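Local coordinates for protein phosphinothricin N-acetyltransferase (Brucella ovis, PDB 5DWM) that probably transfers an acetyl group from acetyl-CoA to an amine of its substrate, as a dimeric member of the GNAT acetyltransferase family, at residues Ser78-Arg83 / Leu89-Ile94; Ala127-Gly132 / Ile136-Leu141; Leu141-Ser144 / Thr148-Gly151; Glu154-Lys159 / Leu164-Met169. One frame throughout, in Å; residues are numbered along the deposited sequence.

In the fold
All four contacts belong to one GNAT domain and reach the same mixed sheet. Interaction 1 pairs strands 70-79 and 89-96; interaction 2 sets helix 136-144 against the end of strand 124-129; interaction 3 ties that helix to strand 148-159; interaction 4 closes the hairpin of strands 148-159 and 162-172. They follow in this order along the chain. Interactions 2 and 3 share Leu141, their centres about 8 Å apart, while interactions 1 and 4 lie about 17 Å apart, centre to centre. Asp92 and His142 probably hydrogen-bond between interactions 1 and 3. Strand 89-96 carries acetyl-CoA-binding residues, and the contacts also border the second subunit.

Interaction 1. Residues Ser78-Arg83 / Leu89-Ile94; sequences SYFRVR and LAEDSI
Ser78 and Glu91 form an antiparallel hydrogen-bonded pair in which each backbone serves as donor and acceptor. Glu91 N gives the shorter bond, 2.7 Å to Ser78 O, and Ser78 N returns one of 3.0 Å to Glu91 O. Beside this pair Ala90 CA approaches Ser78 O at 3.4 Å, a CA-H...O contact. Three waters extend the polar link. One molecule donates to Glu91 O and also joins the hydroxyls of Ser78 and Ser93; a second donates to both Tyr79 O and Glu91 OE1; a third accepts from Arg81 N and lies 2.7 Å from Leu89 O, to which it donates. The latter two carry the contact on where strand 70-79 gives way to loop and direct pairing with strand 89-96 fades. The two strands are the antiparallel hairpin at the middle of the GNAT sheet, and strand 89-96 runs on to Ile94, an acetyl-CoA-binding residue.

Apolar contact comes from Phe80, whose ring swings with CG anti to the backbone N (chi1 168°). Its CD2 meets Leu89 CD2 at 3.7 Å, the two side chains crossing at a slant. The carboxylate of Glu91, carried on an extended chain, comes to the ring edge with OE1 in the ring plane, 3.8 Å from Phe80 CD1, and the two planes are 47° apart. Arg81 CG lies above one face of the same ring, toward its rim. The strongest partner of Glu91 OE1 belongs to the other chain: Arg81 of the second subunit, in a salt bridge across the dimer interface.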
loop_
_atom_site.group_PDB
_atom_site.type_symbol
_atom_site.label_atom_id
_atom_site.label_comp_id
_atom_site.label_asym_id
_atom_site.label_seq_id
_atom_site.Cartn_x
_atom_site.Cartn_y
_atom_site.Cartn_z
ATOM N N SER A 78 -11.622 3.070 1.113
ATOM C CA SER A 78 -10.785 4.018 0.382
ATOM C C SER A 78 -9.965 3.220 -0.625
ATOM O O SER A 78 -10.063 1.995 -0.693
ATOM C CB SER A 78 -9.890 4.815 1.339
ATOM O OG SER A 78 -9.053 3.944 2.086
ATOM N N TYR A 79 -9.140 3.913 -1.404
ATOM C CA TYR A 79 -8.251 3.206 -2.315
ATOM C C TYR A 79 -7.081 2.591 -1.561
ATOM O O TYR A 79 -6.574 3.166 -0.590
ATOM C CB TYR A 79 -7.719 4.134 -3.412
ATOM C CG TYR A 79 -8.766 4.531 -4.420
ATOM C CD1 TYR A 79 -9.389 3.573 -5.215
ATOM C CD2 TYR A 79 -9.131 5.861 -4.580
ATOM C CE1 TYR A 79 -10.361 3.935 -6.132
ATOM C CE2 TYR A 79 -10.097 6.232 -5.486
ATOM C CZ TYR A 79 -10.707 5.269 -6.262
ATOM O OH TYR A 79 -11.662 5.650 -7.167
ATOM N N PHE A 80 -6.656 1.409 -2.015
ATOM C CA PHE A 80 -5.351 0.883 -1.616
ATOM C C PHE A 80 -4.237 1.756 -2.181
ATOM O O PHE A 80 -3.385 2.263 -1.437
ATOM C CB PHE A 80 -5.207 -0.568 -2.092
ATOM C CG PHE A 80 -3.810 -1.106 -1.996
ATOM C CD1 PHE A 80 -3.218 -1.326 -0.769
ATOM C CD2 PHE A 80 -3.081 -1.387 -3.148
ATOM C CE1 PHE A 80 -1.913 -1.820 -0.687
ATOM C CE2 PHE A 80 -1.786 -1.875 -3.081
ATOM C CZ PHE A 80 -1.199 -2.093 -1.847
ATOM N N ARG A 81 -4.247 1.945 -3.500
ATOM C CA ARG A 81 -3.385 2.874 -4.216
ATOM C C ARG A 81 -4.208 3.521 -5.326
ATOM O O ARG A 81 -5.231 2.980 -5.753
ATOM C CB ARG A 81 -2.153 2.148 -4.767
ATOM C CG ARG A 81 -1.221 1.755 -3.644
ATOM C CD ARG A 81 0.096 1.176 -4.094
ATOM N NE ARG A 81 1.005 1.162 -2.956
ATOM C CZ ARG A 81 2.289 0.831 -3.018
ATOM N NH1 ARG A 81 2.821 0.463 -4.173
ATOM N NH2 ARG A 81 3.033 0.862 -1.919
ATOM N N VAL A 82 -3.762 4.691 -5.795
ATOM C CA VAL A 82 -4.630 5.554 -6.598
ATOM C C VAL A 82 -4.413 5.464 -8.108
ATOM O O VAL A 82 -5.212 6.038 -8.866
ATOM C CB VAL A 82 -4.586 7.024 -6.133
ATOM C CG1 VAL A 82 -5.021 7.132 -4.659
ATOM C CG2 VAL A 82 -3.197 7.596 -6.357
ATOM N N ARG A 83 -3.387 4.769 -8.579
ATOM C CA ARG A 83 -3.142 4.711 -10.016
ATOM C C ARG A 83 -4.304 4.002 -10.722
ATOM O O ARG A 83 -4.947 3.123 -10.143
ATOM C CB ARG A 83 -1.819 4.002 -10.321
ATOM C CG ARG A 83 -0.571 4.664 -9.712
ATOM C CD ARG A 83 -0.506 6.169 -9.980
ATOM N NE ARG A 83 0.749 6.747 -9.493
ATOM C CZ ARG A 83 0.982 8.051 -9.359
ATOM N NH1 ARG A 83 0.048 8.935 -9.673
ATOM N NH2 ARG A 83 2.152 8.472 -8.902
ATOM N N LEU A 89 -10.163 -1.831 -6.934
ATOM C CA LEU A 89 -9.673 -2.364 -5.670
ATOM C C LEU A 89 -9.942 -1.323 -4.590
ATOM O O LEU A 89 -9.512 -0.171 -4.716
ATOM C CB LEU A 89 -8.170 -2.648 -5.783
ATOM C CG LEU A 89 -7.456 -3.044 -4.482
ATOM C CD1 LEU A 89 -7.978 -4.392 -4.001
ATOM C CD2 LEU A 89 -5.943 -3.069 -4.704
ATOM N N ALA A 90 -10.695 -1.704 -3.556
ATOM C CA ALA A 90 -10.909 -0.851 -2.397
ATOM C C ALA A 90 -10.302 -1.502 -1.160
ATOM O O ALA A 90 -10.059 -2.709 -1.128
ATOM C CB ALA A 90 -12.401 -0.579 -2.165
ATOM N N GLU A 91 -10.068 -0.686 -0.132
ATOM C CA GLU A 91 -9.521 -1.140 1.140
ATOM C C GLU A 91 -10.482 -0.758 2.260
ATOM O O GLU A 91 -11.028 0.348 2.254
ATOM C CB GLU A 91 -8.156 -0.476 1.379
ATOM C CG GLU A 91 -7.478 -0.899 2.678
ATOM C CD GLU A 91 -6.125 -0.239 2.866
ATOM O OE1 GLU A 91 -5.487 0.114 1.856
ATOM O OE2 GLU A 91 -5.705 -0.082 4.026
ATOM N N ASP A 92 -10.700 -1.669 3.218
ATOM C CA ASP A 92 -11.604 -1.398 4.334
ATOM C C ASP A 92 -10.848 -1.050 5.609
ATOM O O ASP A 92 -9.738 -1.528 5.847
ATOM C CB ASP A 92 -12.596 -2.544 4.604
ATOM C CG ASP A 92 -11.945 -3.811 5.148
ATOM O OD1 ASP A 92 -11.319 -4.550 4.352
ATOM O OD2 ASP A 92 -12.137 -4.122 6.347
ATOM N N SER A 93 -11.481 -0.212 6.432
ATOM C CA SER A 93 -10.950 0.231 7.717
ATOM C C SER A 93 -12.081 0.196 8.730
ATOM O O SER A 93 -13.164 0.716 8.455
ATOM C CB SER A 93 -10.434 1.666 7.611
ATOM O OG SER A 93 -9.318 1.727 6.742
ATOM N N ILE A 94 -11.844 -0.415 9.891
ATOM C CA ILE A 94 -12.883 -0.607 10.899
ATOM C C ILE A 94 -12.261 -0.384 12.267
ATOM O O ILE A 94 -11.221 -0.975 12.578
ATOM C CB ILE A 94 -13.476 -2.031 10.872
ATOM C CG1 ILE A 94 -13.919 -2.449 9.469
ATOM C CG2 ILE A 94 -14.655 -2.129 11.836
ATOM C CD1 ILE A 94 -14.345 -3.895 9.392
HETATM O O HOH W 1 -9.809 2.016 3.942
HETATM O O HOH W 2 -5.321 3.180 1.789
HETATM O O HOH W 3 -6.945 0.784 -4.862
#

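Interaction 2. Residues Ala127-Gly132 / Ile136-Leu141; sequences AVIGDG and IGSVKL
Ile129 lays its side chain against Ser138 and Val139, on the first turns of helix 136-144. CG2 lies 3.7 Å from Ser138 OG, and CD1, at the end of the longer branch, is also 3.7 Å from that oxygen, so the hydroxyl rests against both methyl groups. The first torsion places both branches: CG1 beside the backbone N (chi1 -57°), CG2 anti to it. CD1 goes on to Val139, meeting CG2 at 4.1 Å in plain van der Waals contact.

Val139 turns CG2 to the same side, where it also lies 4.0 Å from Gly132 O. One methyl thus touches both Ile129 and the loop residue Gly132. In the GNAT fold the chain passes here from strand 124-129 into a helix packed on one face of the sheet. Asn135, in the short link between them, binds Gly130 O through its side-chain amide, and Asp131 forms a salt bridge with Arg162.

Ser138 further accepts a hydrogen bond at its carbonyl O from ND1 of His142, one turn on, whose ring packs beside Ile129 and Ala127. The side chain of Ser138 is about 7 Å from that of Ile94 in the acetyl-CoA site, and Leu141 touches Ile94 directly.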
loop_
_atom_site.group_PDB
_atom_site.type_symbol
_atom_site.label_atom_id
_atom_site.label_comp_id
_atom_site.label_asym_id
_atom_site.label_seq_id
_atom_site.Cartn_x
_atom_site.Cartn_y
_atom_site.Cartn_z
ATOM N N ALA A 127 -8.172 -5.946 3.071
ATOM C CA ALA A 127 -7.896 -5.582 4.457
ATOM C C ALA A 127 -6.391 -5.578 4.674
ATOM O O ALA A 127 -5.716 -6.559 4.357
ATOM C CB ALA A 127 -8.551 -6.565 5.434
ATOM N N VAL A 128 -5.872 -4.470 5.199
ATOM C CA VAL A 128 -4.456 -4.322 5.515
ATOM C C VAL A 128 -4.392 -4.247 7.034
ATOM O O VAL A 128 -4.591 -3.180 7.623
ATOM C CB VAL A 128 -3.885 -3.052 4.856
ATOM C CG1 VAL A 128 -2.395 -2.905 5.171
ATOM C CG2 VAL A 128 -4.084 -3.103 3.356
ATOM N N ILE A 129 -4.161 -5.385 7.676
ATOM C CA ILE A 129 -4.370 -5.533 9.115
ATOM C C ILE A 129 -3.033 -5.346 9.823
ATOM O O ILE A 129 -2.124 -6.175 9.695
ATOM C CB ILE A 129 -5.009 -6.889 9.448
ATOM C CG1 ILE A 129 -6.341 -7.038 8.694
ATOM C CG2 ILE A 129 -5.181 -7.045 10.972
ATOM C CD1 ILE A 129 -6.985 -8.405 8.847
ATOM N N GLY A 130 -2.910 -4.251 10.569
ATOM C CA GLY A 130 -1.691 -4.011 11.313
ATOM C C GLY A 130 -1.561 -4.939 12.504
ATOM O O GLY A 130 -2.545 -5.301 13.151
ATOM N N ASP A 131 -0.317 -5.316 12.802
ATOM C CA ASP A 131 -0.003 -6.223 13.910
ATOM C C ASP A 131 -0.855 -7.490 13.851
ATOM O O ASP A 131 -1.521 -7.867 14.819
ATOM C CB ASP A 131 -0.124 -5.514 15.262
ATOM C CG ASP A 131 0.427 -6.341 16.423
ATOM O OD1 ASP A 131 1.091 -7.370 16.177
ATOM O OD2 ASP A 131 0.196 -5.959 17.588
ATOM N N GLY A 132 -0.827 -8.160 12.698
ATOM C CA GLY A 132 -1.678 -9.320 12.483
ATOM C C GLY A 132 -1.445 -10.463 13.449
ATOM O O GLY A 132 -2.355 -11.267 13.672
ATOM N N ILE A 136 -5.867 -10.658 16.431
ATOM C CA ILE A 136 -6.664 -11.804 16.002
ATOM C C ILE A 136 -8.129 -11.425 15.844
ATOM O O ILE A 136 -8.846 -12.014 15.024
ATOM C CB ILE A 136 -6.468 -12.992 16.965
ATOM C CG1 ILE A 136 -6.869 -12.587 18.380
ATOM C CG2 ILE A 136 -5.025 -13.471 16.935
ATOM C CD1 ILE A 136 -6.636 -13.671 19.411
ATOM N N GLY A 137 -8.598 -10.437 16.609
ATOM C CA GLY A 137 -9.977 -9.998 16.456
ATOM C C GLY A 137 -10.270 -9.513 15.049
ATOM O O GLY A 137 -11.280 -9.885 14.445
ATOM N N SER A 138 -9.370 -8.693 14.496
ATOM C CA SER A 138 -9.579 -8.191 13.141
ATOM C C SER A 138 -9.426 -9.299 12.104
ATOM O O SER A 138 -10.182 -9.349 11.127
ATOM C CB SER A 138 -8.604 -7.052 12.835
ATOM O OG SER A 138 -8.790 -6.603 11.501
ATOM N N VAL A 139 -8.443 -10.183 12.286
ATOM C CA VAL A 139 -8.280 -11.311 11.371
ATOM C C VAL A 139 -9.521 -12.196 11.388
ATOM O O VAL A 139 -10.062 -12.558 10.337
ATOM C CB VAL A 139 -6.997 -12.102 11.692
ATOM C CG1 VAL A 139 -6.911 -13.339 10.807
ATOM C CG2 VAL A 139 -5.761 -11.221 11.511
ATOM N N LYS A 140 -9.997 -12.546 12.586
ATOM C CA LYS A 140 -11.174 -13.406 12.696
ATOM C C LYS A 140 -12.421 -12.729 12.125
ATOM O O LYS A 140 -13.251 -13.385 11.481
ATOM C CB LYS A 140 -11.374 -13.827 14.150
ATOM N N LEU A 141 -12.569 -11.417 12.339
ATOM C CA LEU A 141 -13.703 -10.696 11.762
ATOM C C LEU A 141 -13.707 -10.825 10.246
ATOM O O LEU A 141 -14.746 -11.089 9.631
ATOM C CB LEU A 141 -13.652 -9.220 12.163
ATOM C CG LEU A 141 -14.475 -8.224 11.327
ATOM C CD1 LEU A 141 -15.959 -8.499 11.412
ATOM C CD2 LEU A 141 -14.178 -6.773 11.716
#

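Interaction 3. Residues Leu141-Ser144 / Thr148-Gly151; sequences LHES and THCG
A single side-chain bond carries this surface contact: His149 NE2 donates to Glu143 OE2 over 2.8 Å, with a nearly straight N-H...O angle of 168°. The carboxylate oxygen sits at the edge of the imidazole, within 4° of its plane, so the N-H points almost squarely at it. Glu143 in turn offers the anti lone pair, the one away from OE1, and its carboxylate stands nearly upright to the ring at 78°. Both chains swing round to meet: each has CG anti to the carbonyl carbon, beside the backbone N, and beyond CG the glutamate is extended, which carries OE2 across the gap between helix and strand. The negative charge would probably favour a protonated, positively charged imidazole.

Met169 of strand 162-172 touches both side chains. On the same helix His142 points inward instead, binding Asp92 through NE2, while Ser144 OG bonds back to Leu141 O. On the strand, Cys150 and Gly151 both face Leu168 in a classic beta bulge. The arrangement is a His-carboxylate hydrogen bond that links the C-terminal part of helix 136-144 to the start of strand 148-159, an outermost strand of the sheet within this chain, late in the GNAT fold.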
loop_
_atom_site.group_PDB
_atom_site.type_symbol
_atom_site.label_atom_id
_atom_site.label_comp_id
_atom_site.label_asym_id
_atom_site.label_seq_id
_atom_site.Cartn_x
_atom_site.Cartn_y
_atom_site.Cartn_z
ATOM N N LEU A 141 -12.569 -11.417 12.339
ATOM C CA LEU A 141 -13.703 -10.696 11.762
ATOM C C LEU A 141 -13.707 -10.825 10.246
ATOM O O LEU A 141 -14.746 -11.089 9.631
ATOM C CB LEU A 141 -13.652 -9.220 12.163
ATOM C CG LEU A 141 -14.475 -8.224 11.327
ATOM C CD1 LEU A 141 -15.959 -8.499 11.412
ATOM C CD2 LEU A 141 -14.178 -6.773 11.716
ATOM N N HIS A 142 -12.542 -10.643 9.622
ATOM C CA HIS A 142 -12.489 -10.711 8.167
ATOM C C HIS A 142 -12.659 -12.142 7.672
ATOM O O HIS A 142 -13.343 -12.376 6.672
ATOM C CB HIS A 142 -11.204 -10.054 7.659
ATOM C CG HIS A 142 -11.226 -8.556 7.744
ATOM N ND1 HIS A 142 -10.861 -7.868 8.883
ATOM C CD2 HIS A 142 -11.603 -7.617 6.844
ATOM C CE1 HIS A 142 -11.004 -6.571 8.677
ATOM N NE2 HIS A 142 -11.448 -6.391 7.447
ATOM N N GLU A 143 -12.059 -13.113 8.366
ATOM C CA GLU A 143 -12.282 -14.513 8.017
ATOM C C GLU A 143 -13.765 -14.863 8.054
ATOM O O GLU A 143 -14.273 -15.548 7.159
ATOM C CB GLU A 143 -11.508 -15.429 8.968
ATOM C CG GLU A 143 -10.003 -15.407 8.762
ATOM C CD GLU A 143 -9.268 -16.267 9.767
ATOM O OE1 GLU A 143 -9.895 -16.685 10.764
ATOM O OE2 GLU A 143 -8.061 -16.522 9.558
ATOM N N SER A 144 -14.478 -14.388 9.077
ATOM C CA SER A 144 -15.881 -14.759 9.222
ATOM C C SER A 144 -16.751 -14.191 8.107
ATOM O O SER A 144 -17.819 -14.741 7.828
ATOM C CB SER A 144 -16.410 -14.322 10.586
ATOM O OG SER A 144 -16.727 -12.947 10.589
ATOM N N THR A 148 -10.103 -13.993 2.358
ATOM C CA THR A 148 -9.063 -15.009 2.335
ATOM C C THR A 148 -7.701 -14.363 2.545
ATOM O O THR A 148 -7.475 -13.212 2.167
ATOM C CB THR A 148 -9.077 -15.796 1.019
ATOM O OG1 THR A 148 -8.843 -14.908 -0.074
ATOM C CG2 THR A 148 -10.427 -16.458 0.814
ATOM N N HIS A 149 -6.800 -15.109 3.172
ATOM C CA HIS A 149 -5.460 -14.601 3.420
ATOM C C HIS A 149 -4.695 -14.457 2.115
ATOM O O HIS A 149 -4.659 -15.381 1.301
ATOM C CB HIS A 149 -4.731 -15.558 4.355
ATOM C CG HIS A 149 -5.180 -15.447 5.772
ATOM N ND1 HIS A 149 -4.659 -14.511 6.637
ATOM C CD2 HIS A 149 -6.129 -16.121 6.466
ATOM C CE1 HIS A 149 -5.255 -14.625 7.812
ATOM N NE2 HIS A 149 -6.147 -15.598 7.736
ATOM N N CYS A 150 -4.076 -13.292 1.913
ATOM C CA CYS A 150 -3.339 -13.063 0.682
ATOM C C CYS A 150 -1.967 -12.446 0.915
ATOM O O CYS A 150 -1.357 -11.963 -0.044
ATOM C CB CYS A 150 -4.161 -12.245 -0.333
ATOM S SG CYS A 150 -4.575 -10.561 0.165
ATOM N N GLY A 151 -1.460 -12.444 2.139
ATOM C CA GLY A 151 -0.084 -12.033 2.343
ATOM C C GLY A 151 0.196 -11.655 3.777
ATOM O O GLY A 151 -0.705 -11.477 4.596
#

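Interaction 4. Residues Glu154-Lys159 / Leu164-Met169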
loop_
_atom_site.group_PDB
_atom_site.type_symbol
_atom_site.label_atom_id
_atom_site.label_comp_id
_atom_site.label_asym_id
_atom_site.label_seq_id
_atom_site.Cartn_x
_atom_site.Cartn_y
_atom_site.Cartn_z
ATOM N N GLU A 154 6.250 -9.159 6.963
ATOM C CA GLU A 154 6.829 -9.313 8.287
ATOM C C GLU A 154 7.635 -8.083 8.674
ATOM O O GLU A 154 8.371 -7.521 7.862
ATOM C CB GLU A 154 7.740 -10.529 8.302
ATOM C CG GLU A 154 6.985 -11.832 8.144
ATOM C CD GLU A 154 7.892 -13.021 8.320
ATOM O OE1 GLU A 154 8.197 -13.361 9.482
ATOM O OE2 GLU A 154 8.326 -13.592 7.298
ATOM N N GLY A 155 7.494 -7.668 9.931
ATOM C CA GLY A 155 8.297 -6.566 10.431
ATOM C C GLY A 155 8.031 -5.254 9.733
ATOM O O GLY A 155 8.956 -4.456 9.548
ATOM N N SER A 156 6.786 -5.016 9.321
ATOM C CA SER A 156 6.428 -3.791 8.618
ATOM C C SER A 156 6.325 -2.582 9.538
ATOM O O SER A 156 6.447 -1.443 9.063
ATOM C CB SER A 156 5.089 -3.986 7.909
ATOM O OG SER A 156 4.087 -4.318 8.859
ATOM N N GLY A 157 6.073 -2.786 10.823
ATOM C CA GLY A 157 5.932 -1.674 11.739
ATOM C C GLY A 157 6.688 -1.916 13.026
ATOM O O GLY A 157 6.909 -3.059 13.438
ATOM N N PHE A 158 7.100 -0.819 13.659
ATOM C CA PHE A 158 7.650 -0.871 15.008
ATOM C C PHE A 158 6.890 0.142 15.845
ATOM O O PHE A 158 6.870 1.329 15.508
ATOM C CB PHE A 158 9.145 -0.557 15.040
ATOM C CG PHE A 158 9.758 -0.831 16.373
ATOM C CD1 PHE A 158 10.106 -2.126 16.728
ATOM C CD2 PHE A 158 9.941 0.190 17.295
ATOM C CE1 PHE A 158 10.643 -2.398 17.976
ATOM C CE2 PHE A 158 10.491 -0.071 18.551
ATOM C CZ PHE A 158 10.842 -1.363 18.888
ATOM N N LYS A 159 6.272 -0.325 16.928
ATOM C CA LYS A 159 5.434 0.515 17.771
ATOM C C LYS A 159 5.342 -0.133 19.144
ATOM O O LYS A 159 5.292 -1.358 19.255
ATOM C CB LYS A 159 4.029 0.678 17.165
ATOM C CG LYS A 159 3.074 1.534 17.992
ATOM C CD LYS A 159 1.708 1.670 17.306
ATOM C CE LYS A 159 0.786 2.538 18.137
ATOM N NZ LYS A 159 -0.580 2.658 17.560
ATOM N N LEU A 164 5.987 -5.448 14.298
ATOM C CA LEU A 164 4.621 -5.803 13.949
ATOM C C LEU A 164 4.601 -6.289 12.512
ATOM O O LEU A 164 5.356 -5.790 11.678
ATOM C CB LEU A 164 3.719 -4.569 14.021
ATOM C CG LEU A 164 3.857 -3.676 15.259
ATOM C CD1 LEU A 164 2.944 -2.458 15.135
ATOM C CD2 LEU A 164 3.555 -4.452 16.534
ATOM N N ASP A 165 3.709 -7.238 12.221
ATOM C CA ASP A 165 3.512 -7.730 10.865
ATOM C C ASP A 165 2.206 -7.183 10.311
ATOM O O ASP A 165 1.242 -6.985 11.052
ATOM C CB ASP A 165 3.415 -9.260 10.825
ATOM C CG ASP A 165 4.688 -9.957 11.284
ATOM O OD1 ASP A 165 5.742 -9.308 11.438
ATOM O OD2 ASP A 165 4.633 -11.184 11.488
ATOM N N THR A 166 2.156 -6.981 8.998
ATOM C CA THR A 166 0.915 -6.601 8.325
ATOM C C THR A 166 0.321 -7.843 7.677
ATOM O O THR A 166 0.958 -8.452 6.815
ATOM C CB THR A 166 1.197 -5.578 7.231
ATOM O OG1 THR A 166 1.726 -4.384 7.804
ATOM C CG2 THR A 166 -0.088 -5.260 6.459
ATOM N N VAL A 167 -0.892 -8.215 8.083
ATOM C CA VAL A 167 -1.612 -9.326 7.465
ATOM C C VAL A 167 -2.546 -8.774 6.393
ATOM O O VAL A 167 -3.339 -7.861 6.658
ATOM C CB VAL A 167 -2.372 -10.147 8.523
ATOM C CG1 VAL A 167 -3.466 -10.992 7.867
ATOM C CG2 VAL A 167 -1.382 -11.025 9.307
ATOM N N LEU A 168 -2.441 -9.302 5.178
ATOM C CA LEU A 168 -3.293 -8.881 4.071
ATOM C C LEU A 168 -4.355 -9.938 3.794
ATOM O O LEU A 168 -4.054 -11.138 3.765
ATOM C CB LEU A 168 -2.466 -8.662 2.801
ATOM C CG LEU A 168 -1.290 -7.705 2.964
ATOM C CD1 LEU A 168 -0.382 -7.885 1.791
ATOM C CD2 LEU A 168 -1.783 -6.285 3.029
ATOM N N MET A 169 -5.602 -9.489 3.590
ATOM C CA MET A 169 -6.712 -10.375 3.258
ATOM C C MET A 169 -7.570 -9.718 2.183
ATOM O O MET A 169 -7.634 -8.490 2.089
ATOM C CB MET A 169 -7.578 -10.676 4.491
ATOM C CG MET A 169 -6.771 -11.125 5.706
ATOM S SD MET A 169 -7.799 -11.658 7.084
ATOM C CE MET A 169 -8.519 -13.153 6.402
#
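Ser156 carries its OG between the backbone N and the carbonyl carbon (chi1 59°), while Thr166 holds OG1 beside its own N (chi1 -63°); these turns bring the two hydroxyls together at 2.6 Å, Ser156 OG to Thr166 OG1, a short hydrogen bond in which either may donate. Tyr38 joins them through its hydroxyl, bonded to Ser156 OG and weakly to Thr166 OG1, so a small buried cluster of hydroxyls forms here.

Asp165 sends its carboxylate toward the turning chain. OD1 accepts from Gly155 N over 2.8 Å, met on the anti side and 34° out of the carboxylate plane, while OD2 forms a salt bridge with Arg152. OD1 also has Arg177 of the second subunit as a salt-bridge partner, so both carboxylate oxygens have partners. Glu154 lies alongside, pointing the same way, its carboxylate nearly perpendicular to that of Asp165.

Ser156 and Gly157 both face Leu164, a classic beta bulge in the hairpin of strands 148-159 and 162-172 at one edge of this chain's sheet in the GNAT fold. The backbone bonds run Leu164 N to Gly157 O at 2.7 Å and Gly157 N to Leu164 O at 3.2 Å.

Leu164 supplies the main apolar surface. Its CB and CG each lie 3.6 Å from Gly157 O, and its CD1 meets Lys159 CB at 3.9 Å. The extended Lys159 chain carries NZ away to a cluster of backbone oxygens, of Val31, Gly34, Ser37 and Glu39, that share its N-H groups.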